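Local coordinates for protein p-nitrophenyl phosphatase (Pho2) (Archaeoglobus fulgidus, PDB 3QGM) that probably acts as a metal-dependent phosphatase of the haloacid dehalogenase (HAD) superfamily and binds a calcium ion in this crystal form, at residues A[91-103]-A[123-137]. Residues are numbered along the deposited sequence; the frame is centred on the assembly and turned at random. Where two conformers were deposited one is given.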
ATOM      1  N   ALA A  91       9.757 -25.145   7.355  1.00 29.94           N
ATOM      2  CA  ALA A  91       9.302 -24.484   6.122  1.00 30.54           C
ATOM      3  C   ALA A  91      10.303 -23.406   5.674  1.00 29.41           C
ATOM      4  O   ALA A  91      10.985 -22.795   6.513  1.00 29.89           O
ATOM      5  CB  ALA A  91       7.897 -23.893   6.292  1.00 29.11           C
ATOM      6  N   LYS A  92      10.395 -23.227   4.361  1.00 29.28           N
ATOM      7  CA  LYS A  92      11.230 -22.202   3.738  1.00 30.31           C
ATOM      8  C   LYS A  92      10.373 -20.922   3.647  1.00 29.09           C
ATOM      9  O   LYS A  92       9.279 -20.927   3.076  1.00 29.89           O
ATOM     10  CB  LYS A  92      11.685 -22.613   2.324  1.00 31.22           C
ATOM     11  CG  LYS A  92      12.600 -23.843   2.202  1.00 33.82           C
ATOM     12  CD  LYS A  92      12.944 -24.026   0.679  1.00 37.72           C
ATOM     13  CE  LYS A  92      13.721 -25.274   0.391  1.00 40.67           C
ATOM     14  NZ  LYS A  92      13.153 -26.356   1.207  1.00 44.10           N
ATOM     15  N   VAL A  93      10.871 -19.858   4.250  1.00 27.42           N
ATOM     16  CA  VAL A  93      10.166 -18.618   4.411  1.00 26.64           C
ATOM     17  C   VAL A  93      10.974 -17.434   3.857  1.00 26.83           C
ATOM     18  O   VAL A  93      12.220 -17.411   3.919  1.00 27.38           O
ATOM     19  CB  VAL A  93       9.807 -18.358   5.913  1.00 26.99           C
ATOM     20  CG1 VAL A  93       9.069 -19.533   6.516  1.00 27.12           C
ATOM     21  CG2 VAL A  93      11.046 -18.062   6.761  1.00 27.34           C
ATOM     22  N   PHE A  94      10.241 -16.469   3.304  1.00 25.90           N
ATOM     23  CA  PHE A  94      10.747 -15.145   2.939  1.00 25.13           C
ATOM     24  C   PHE A  94       9.904 -14.141   3.714  1.00 24.52           C
ATOM     25  O   PHE A  94       8.661 -14.254   3.777  1.00 24.22           O
ATOM     26  CB  PHE A  94      10.653 -14.906   1.442  1.00 26.56           C
ATOM     27  CG  PHE A  94      10.881 -13.471   1.057  1.00 27.18           C
ATOM     28  CD1 PHE A  94      12.156 -12.978   0.932  1.00 30.92           C
ATOM     29  CD2 PHE A  94       9.822 -12.614   0.914  1.00 25.97           C
ATOM     30  CE1 PHE A  94      12.373 -11.662   0.612  1.00 30.47           C
ATOM     31  CE2 PHE A  94      10.019 -11.290   0.619  1.00 29.08           C
ATOM     32  CZ  PHE A  94      11.317 -10.808   0.469  1.00 30.10           C
ATOM     33  N   THR A  95      10.581 -13.217   4.370  1.00 24.64           N
ATOM     34  CA  THR A  95       9.929 -12.185   5.166  1.00 25.21           C
ATOM     35  C   THR A  95      10.315 -10.750   4.760  1.00 24.89           C
ATOM     36  O   THR A  95      11.435 -10.509   4.308  1.00 25.75           O
ATOM     37  CB  THR A  95      10.198 -12.391   6.633  1.00 24.06           C
ATOM     38  OG1 THR A  95       9.410 -11.476   7.368  1.00 22.96           O
ATOM     39  CG2 THR A  95      11.738 -12.174   6.949  1.00 24.12           C
ATOM     40  N   THR A  96       9.366  -9.819   4.921  1.00 24.12           N
ATOM     41  CA  THR A  96       9.609  -8.396   4.722  1.00 23.44           C
ATOM     42  C   THR A  96      10.083  -7.755   6.040  1.00 24.72           C
ATOM     43  O   THR A  96      10.403  -6.573   6.082  1.00 23.48           O
ATOM     44  CB  THR A  96       8.336  -7.642   4.284  1.00 24.02           C
ATOM     45  OG1 THR A  96       7.315  -7.788   5.284  1.00 22.74           O
ATOM     46  CG2 THR A  96       7.796  -8.162   2.956  1.00 23.23           C
ATOM     47  N   GLY A  97      10.147  -8.563   7.099  1.00 24.86           N
ATOM     48  CA  GLY A  97      10.190  -8.051   8.450  1.00 25.41           C
ATOM     49  C   GLY A  97      11.578  -7.750   8.950  1.00 25.70           C
ATOM     50  O   GLY A  97      12.553  -7.921   8.245  1.00 26.22           O
ATOM     51  N   GLU A  98      11.637  -7.233  10.168  1.00 25.27           N
ATOM     52  CA  GLU A  98      12.898  -6.800  10.777  1.00 26.04           C
ATOM     53  C   GLU A  98      13.609  -7.954  11.529  1.00 26.00           C
ATOM     54  O   GLU A  98      13.130  -9.099  11.540  1.00 24.99           O
ATOM     55  CB  GLU A  98      12.611  -5.662  11.750  1.00 26.13           C
ATOM     56  CG  GLU A  98      12.079  -4.392  11.075  1.00 27.52           C
ATOM     57  CD  GLU A  98      12.203  -3.188  11.947  1.00 30.64           C
ATOM     58  OE1 GLU A  98      12.754  -3.328  13.060  1.00 28.00           O
ATOM     59  OE2 GLU A  98      11.718  -2.109  11.537  1.00 30.62           O
ATOM     60  N   GLU A  99      14.724  -7.648  12.174  1.00 25.77           N
ATOM     61  CA  GLU A  99      15.553  -8.711  12.760  1.00 27.16           C
ATOM     62  C   GLU A  99      14.880  -9.566  13.823  1.00 25.04           C
ATOM     63  O   GLU A  99      15.163 -10.733  13.928  1.00 27.03           O
ATOM     64  CB  GLU A  99      16.867  -8.131  13.304  1.00 27.10           C
ATOM     65  CG  GLU A  99      17.538  -7.394  12.228  1.00 33.91           C
ATOM     66  CD  GLU A  99      19.003  -7.389  12.310  1.00 38.77           C
ATOM     67  OE1 GLU A  99      19.541  -7.191  13.415  1.00 41.83           O
ATOM     68  OE2 GLU A  99      19.593  -7.567  11.230  1.00 44.81           O
ATOM     69  N   GLY A 100      14.023  -8.979  14.613  1.00 24.99           N
ATOM     70  CA  GLY A 100      13.344  -9.717  15.647  1.00 25.02           C
ATOM     71  C   GLY A 100      12.348 -10.720  15.108  1.00 24.43           C
ATOM     72  O   GLY A 100      12.134 -11.769  15.727  1.00 23.60           O
ATOM     73  N   LEU A 101      11.728 -10.427  13.958  1.00 23.00           N
ATOM     74  CA  LEU A 101      10.890 -11.422  13.320  1.00 22.57           C
ATOM     75  C   LEU A 101      11.718 -12.560  12.731  1.00 24.13           C
ATOM     76  O   LEU A 101      11.404 -13.752  12.944  1.00 24.34           O
ATOM     77  CB  LEU A 101      10.024 -10.798  12.260  1.00 21.82           C
ATOM     78  CG  LEU A 101       9.137 -11.748  11.480  1.00 21.76           C
ATOM     79  CD1 LEU A 101       8.244 -12.637  12.378  1.00 20.51           C
ATOM     80  CD2 LEU A 101       8.267 -10.911  10.498  1.00 19.34           C
ATOM     81  N   ILE A 102      12.794 -12.191  12.041  1.00 24.63           N
ATOM     82  CA  ILE A 102      13.701 -13.158  11.430  1.00 25.12           C
ATOM     83  C   ILE A 102      14.220 -14.089  12.532  1.00 24.92           C
ATOM     84  O   ILE A 102      14.297 -15.282  12.352  1.00 25.44           O
ATOM     85  CB  ILE A 102      14.878 -12.437  10.772  1.00 25.27           C
ATOM     86  CG1 ILE A 102      14.405 -11.584   9.555  1.00 27.61           C
ATOM     87  CG2 ILE A 102      15.947 -13.429  10.380  1.00 24.79           C
ATOM     88  CD1 ILE A 102      15.489 -10.720   8.964  1.00 27.75           C
ATOM     89  N   GLU A 103      14.607 -13.498  13.655  1.00 25.75           N
ATOM     90  CA  GLU A 103      15.078 -14.262  14.809  1.00 26.55           C
ATOM     91  C   GLU A 103      14.066 -15.327  15.214  1.00 26.95           C
ATOM     92  O   GLU A 103      14.459 -16.476  15.437  1.00 25.08           O
ATOM     93  CB  GLU A 103      15.390 -13.364  15.999  1.00 26.35           C
ATOM     94  CG  GLU A 103      16.172 -14.061  17.100  1.00 29.63           C
ATOM     95  CD  GLU A 103      17.323 -13.260  17.657  1.00 29.80           C
ATOM     96  OE1 GLU A 103      17.234 -12.032  17.835  1.00 33.00           O
ATOM     97  OE2 GLU A 103      18.348 -13.892  17.883  1.00 35.17           O
ATOM     98  N   VAL A 123       4.801 -11.367   6.266  1.00 23.96           N
ATOM     99  CA  VAL A 123       4.800  -9.929   6.155  1.00 23.21           C
ATOM    100  C   VAL A 123       4.810  -9.389   7.560  1.00 22.41           C
ATOM    101  O   VAL A 123       3.955  -9.704   8.338  1.00 24.23           O
ATOM    102  CB  VAL A 123       3.548  -9.460   5.378  1.00 23.14           C
ATOM    103  CG1 VAL A 123       3.252  -8.023   5.701  1.00 23.07           C
ATOM    104  CG2 VAL A 123       3.740  -9.672   3.853  1.00 22.38           C
ATOM    105  N   GLY A 124       5.837  -8.644   7.903  1.00 22.61           N
ATOM    106  CA  GLY A 124       5.896  -7.874   9.131  1.00 22.28           C
ATOM    107  C   GLY A 124       6.435  -6.480   8.764  1.00 23.26           C
ATOM    108  O   GLY A 124       7.093  -6.311   7.729  1.00 20.81           O
ATOM    109  N   SER A 125       6.147  -5.499   9.617  1.00 22.96           N
ATOM    110  CA  SER A 125       6.640  -4.160   9.436  0.60 24.27           C
ATOM    111  C   SER A 125       8.148  -4.106   9.336  1.00 24.99           C
ATOM    112  O   SER A 125       8.834  -4.918   9.973  1.00 26.98           O
ATOM    113  CB  SER A 125       6.215  -3.282  10.596  0.60 24.21           C
ATOM    114  OG  SER A 125       6.365  -1.949  10.209  0.60 24.10           O
ATOM    115  N   ASN A 126       8.657  -3.158   8.561  1.00 24.81           N
ATOM    116  CA  ASN A 126      10.104  -2.924   8.434  1.00 25.07           C
ATOM    117  C   ASN A 126      10.435  -1.448   8.203  1.00 26.22           C
ATOM    118  O   ASN A 126      10.095  -0.865   7.133  1.00 25.32           O
ATOM    119  CB  ASN A 126      10.627  -3.757   7.267  1.00 25.84           C
ATOM    120  CG  ASN A 126      12.114  -3.950   7.305  1.00 25.49           C
ATOM    121  OD1 ASN A 126      12.839  -3.114   7.832  1.00 28.49           O
ATOM    122  ND2 ASN A 126      12.586  -5.040   6.714  1.00 26.52           N
ATOM    123  N   ARG A 127      11.166  -0.862   9.158  1.00 26.57           N
ATOM    124  CA  ARG A 127      11.580   0.520   9.089  0.60 28.52           C
ATOM    125  C   ARG A 127      12.578   0.712   7.930  1.00 28.39           C
ATOM    126  O   ARG A 127      12.820   1.804   7.485  1.00 29.96           O
ATOM    127  CB  ARG A 127      12.206   0.915  10.454  0.60 30.30           C
ATOM    128  CG  ARG A 127      12.226   2.408  10.761  0.60 34.71           C
ATOM    129  CD  ARG A 127      12.717   2.669  12.201  0.60 39.58           C
ATOM    130  NE  ARG A 127      14.031   2.080  12.459  0.60 43.75           N
ATOM    131  CZ  ARG A 127      15.187   2.568  12.021  0.60 47.02           C
ATOM    132  NH1 ARG A 127      15.220   3.675  11.272  0.60 48.30           N
ATOM    133  NH2 ARG A 127      16.322   1.932  12.320  0.60 47.82           N
ATOM    134  N   LYS A 128      13.138  -0.388   7.435  1.00 28.08           N
ATOM    135  CA  LYS A 128      14.051  -0.394   6.310  1.00 29.23           C
ATOM    136  C   LYS A 128      13.363  -0.846   5.014  1.00 27.81           C
ATOM    137  O   LYS A 128      14.036  -1.232   4.041  1.00 27.25           O
ATOM    138  CB  LYS A 128      15.272  -1.257   6.628  1.00 30.45           C
ATOM    139  CG  LYS A 128      16.231  -0.592   7.601  1.00 34.27           C
ATOM    140  CD  LYS A 128      17.537  -1.440   7.846  1.00 39.42           C
ATOM    141  CE  LYS A 128      18.620  -0.665   8.703  1.00 43.71           C
ATOM    142  NZ  LYS A 128      18.768  -1.150  10.139  1.00 44.13           N
ATOM    143  N   ILE A 129      12.027  -0.770   4.991  1.00 26.31           N
ATOM    144  CA  ILE A 129      11.285  -1.165   3.802  1.00 26.08           C
ATOM    145  C   ILE A 129      11.747  -0.287   2.637  1.00 26.76           C
ATOM    146  O   ILE A 129      11.999   0.923   2.780  1.00 28.08           O
ATOM    147  CB  ILE A 129       9.715  -1.097   4.030  1.00 25.72           C
ATOM    148  CG1 ILE A 129       8.947  -1.756   2.882  1.00 26.79           C
ATOM    149  CG2 ILE A 129       9.229   0.296   4.157  1.00 25.05           C
ATOM    150  CD1 ILE A 129       9.096  -3.216   2.807  1.00 25.94           C
ATOM    151  N   ASN A 130      11.873  -0.895   1.478  1.00 27.33           N
ATOM    152  CA  ASN A 130      12.320  -0.168   0.285  1.00 27.75           C
ATOM    153  C   ASN A 130      11.760  -0.786  -0.981  1.00 27.05           C
ATOM    154  O   ASN A 130      11.032  -1.783  -0.910  1.00 26.87           O
ATOM    155  CB  ASN A 130      13.856  -0.075   0.243  1.00 27.52           C
ATOM    156  CG  ASN A 130      14.540  -1.423   0.098  1.00 29.79           C
ATOM    157  OD1 ASN A 130      13.923  -2.434  -0.217  1.00 27.56           O
ATOM    158  ND2 ASN A 130      15.848  -1.436   0.361  1.00 29.92           N
ATOM    159  N   PHE A 131      12.078  -0.221  -2.134  1.00 27.76           N
ATOM    160  CA  PHE A 131      11.487  -0.712  -3.388  1.00 28.75           C
ATOM    161  C   PHE A 131      11.852  -2.178  -3.662  1.00 29.27           C
ATOM    162  O   PHE A 131      11.001  -2.998  -4.067  1.00 28.93           O
ATOM    163  CB  PHE A 131      11.931   0.168  -4.539  1.00 30.70           C
ATOM    164  CG  PHE A 131      11.128  -0.004  -5.803  1.00 29.47           C
ATOM    165  CD1 PHE A 131       9.845   0.534  -5.909  1.00 32.14           C
ATOM    166  CD2 PHE A 131      11.678  -0.613  -6.894  1.00 28.57           C
ATOM    167  CE1 PHE A 131       9.111   0.434  -7.117  1.00 30.97           C
ATOM    168  CE2 PHE A 131      10.965  -0.734  -8.067  1.00 29.95           C
ATOM    169  CZ  PHE A 131       9.667  -0.196  -8.181  1.00 30.84           C
ATOM    170  N   GLU A 132      13.107  -2.527  -3.413  1.00 29.76           N
ATOM    171  CA  GLU A 132      13.582  -3.886  -3.692  1.00 29.95           C
ATOM    172  C   GLU A 132      12.823  -4.867  -2.827  1.00 28.47           C
ATOM    173  O   GLU A 132      12.320  -5.871  -3.330  1.00 27.54           O
ATOM    174  CB  GLU A 132      15.102  -4.033  -3.466  1.00 31.89           C
ATOM    175  CG  GLU A 132      15.540  -5.513  -3.261  1.00 35.76           C
ATOM    176  CD  GLU A 132      17.062  -5.749  -3.336  1.00 41.18           C
ATOM    177  OE1 GLU A 132      17.838  -5.051  -2.636  1.00 42.13           O
ATOM    178  OE2 GLU A 132      17.458  -6.654  -4.115  1.00 44.74           O
ATOM    179  N   LEU A 133      12.702  -4.583  -1.530  1.00 27.23           N
ATOM    180  CA  LEU A 133      11.964  -5.502  -0.660  1.00 26.23           C
ATOM    181  C   LEU A 133      10.468  -5.578  -1.052  1.00 24.75           C
ATOM    182  O   LEU A 133       9.866  -6.675  -1.021  1.00 24.04           O
ATOM    183  CB  LEU A 133      12.134  -5.084   0.794  1.00 27.25           C
ATOM    184  CG  LEU A 133      11.777  -6.049   1.891  1.00 28.67           C
ATOM    185  CD1 LEU A 133      12.261  -7.481   1.571  1.00 30.57           C
ATOM    186  CD2 LEU A 133      12.427  -5.511   3.172  1.00 33.59           C
HETATM  187  N   MSE A 134       9.870  -4.462  -1.474  1.00 23.85           N
HETATM  188  CA  MSE A 134       8.473  -4.519  -1.912  0.60 23.92           C
HETATM  189  C   MSE A 134       8.326  -5.300  -3.215  1.00 23.10           C
HETATM  190  O   MSE A 134       7.333  -5.982  -3.412  1.00 24.64           O
HETATM  191  CB  MSE A 134       7.848  -3.139  -2.041  0.60 23.42           C
HETATM  192  CG  MSE A 134       6.366  -3.225  -2.362  0.60 23.26           C
HETATM  193 SE   MSE A 134       5.311  -3.673  -0.807  0.36 23.40          SE
HETATM  194  CE  MSE A 134       5.595  -1.988   0.120  0.60 27.18           C
ATOM    195  N   THR A 135       9.308  -5.204  -4.101  1.00 23.94           N
ATOM    196  CA  THR A 135       9.320  -5.987  -5.326  1.00 23.88           C
ATOM    197  C   THR A 135       9.324  -7.461  -4.977  1.00 24.21           C
ATOM    198  O   THR A 135       8.577  -8.247  -5.574  1.00 23.87           O
ATOM    199  CB  THR A 135      10.538  -5.650  -6.205  1.00 23.38           C
ATOM    200  OG1 THR A 135      10.426  -4.310  -6.660  1.00 25.85           O
ATOM    201  CG2 THR A 135      10.668  -6.524  -7.408  1.00 25.13           C
ATOM    202  N   LYS A 136      10.165  -7.838  -4.034  1.00 24.92           N
ATOM    203  CA  LYS A 136      10.255  -9.257  -3.663  1.00 25.78           C
ATOM    204  C   LYS A 136       8.943  -9.796  -3.104  1.00 25.26           C
ATOM    205  O   LYS A 136       8.537 -10.891  -3.440  1.00 23.94           O
ATOM    206  CB  LYS A 136      11.397  -9.502  -2.685  1.00 26.29           C
ATOM    207  CG  LYS A 136      12.814  -9.192  -3.260  1.00 31.05           C
ATOM    208  CD  LYS A 136      13.875  -9.694  -2.302  1.00 34.38           C
ATOM    209  CE  LYS A 136      15.264  -9.784  -2.945  1.00 36.94           C
ATOM    210  NZ  LYS A 136      16.159  -8.752  -2.379  1.00 40.00           N
ATOM    211  N   ALA A 137       8.301  -9.003  -2.252  1.00 25.01           N
ATOM    212  CA  ALA A 137       7.009  -9.355  -1.639  1.00 24.90           C
ATOM    213  C   ALA A 137       5.965  -9.476  -2.711  1.00 24.24           C
ATOM    214  O   ALA A 137       5.233 -10.447  -2.746  1.00 24.61           O
ATOM    215  CB  ALA A 137       6.582  -8.264  -0.618  1.00 24.10           C
TER
HETATM  216  O   HOH W   1       9.061  -7.018  11.151  1.00 22.44           O
HETATM  217  O   HOH W   2       8.758  -1.605  11.821  1.00 42.42           O
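N126 and T96 show how the loops at the ends of two adjacent parallel strands can be tied by side chains borrowing backbone carbonyls. From N126, CB lies 3.1 Å from T96 O; CG, set anti to the backbone N (chi1 -162°), carries the amide to where CG meets T96 O and E98 CG. There it divides its work: ND2 donates to T96 O (2.7 Å), nearly in the amide plane though tilted from the carbonyl's own, while OD1 turns back to accept from K128 N in an Asx turn. T96 makes a second tie in the other direction, its OG1 donating to G124 O (2.9 Å). Farther out, the extended E98 side chain brings CG close to S125 O and N126 OD1 and accepts from R127 N on the anti side of OE2 (2.7 Å); a water links the same oxygen to S125 OG. The apolar half is built by F94, L133 and K136: F94 CZ meets K136 CB at 3.4 Å and L133 CD1 at 3.6 Å, and T96 CG2 rests against A137 CB. Strand 92-95 lies beside strand 120-123 in the five-stranded parallel sheet, with helix 131-143 packed against F94 and I169 of helix 167-177 touching T96.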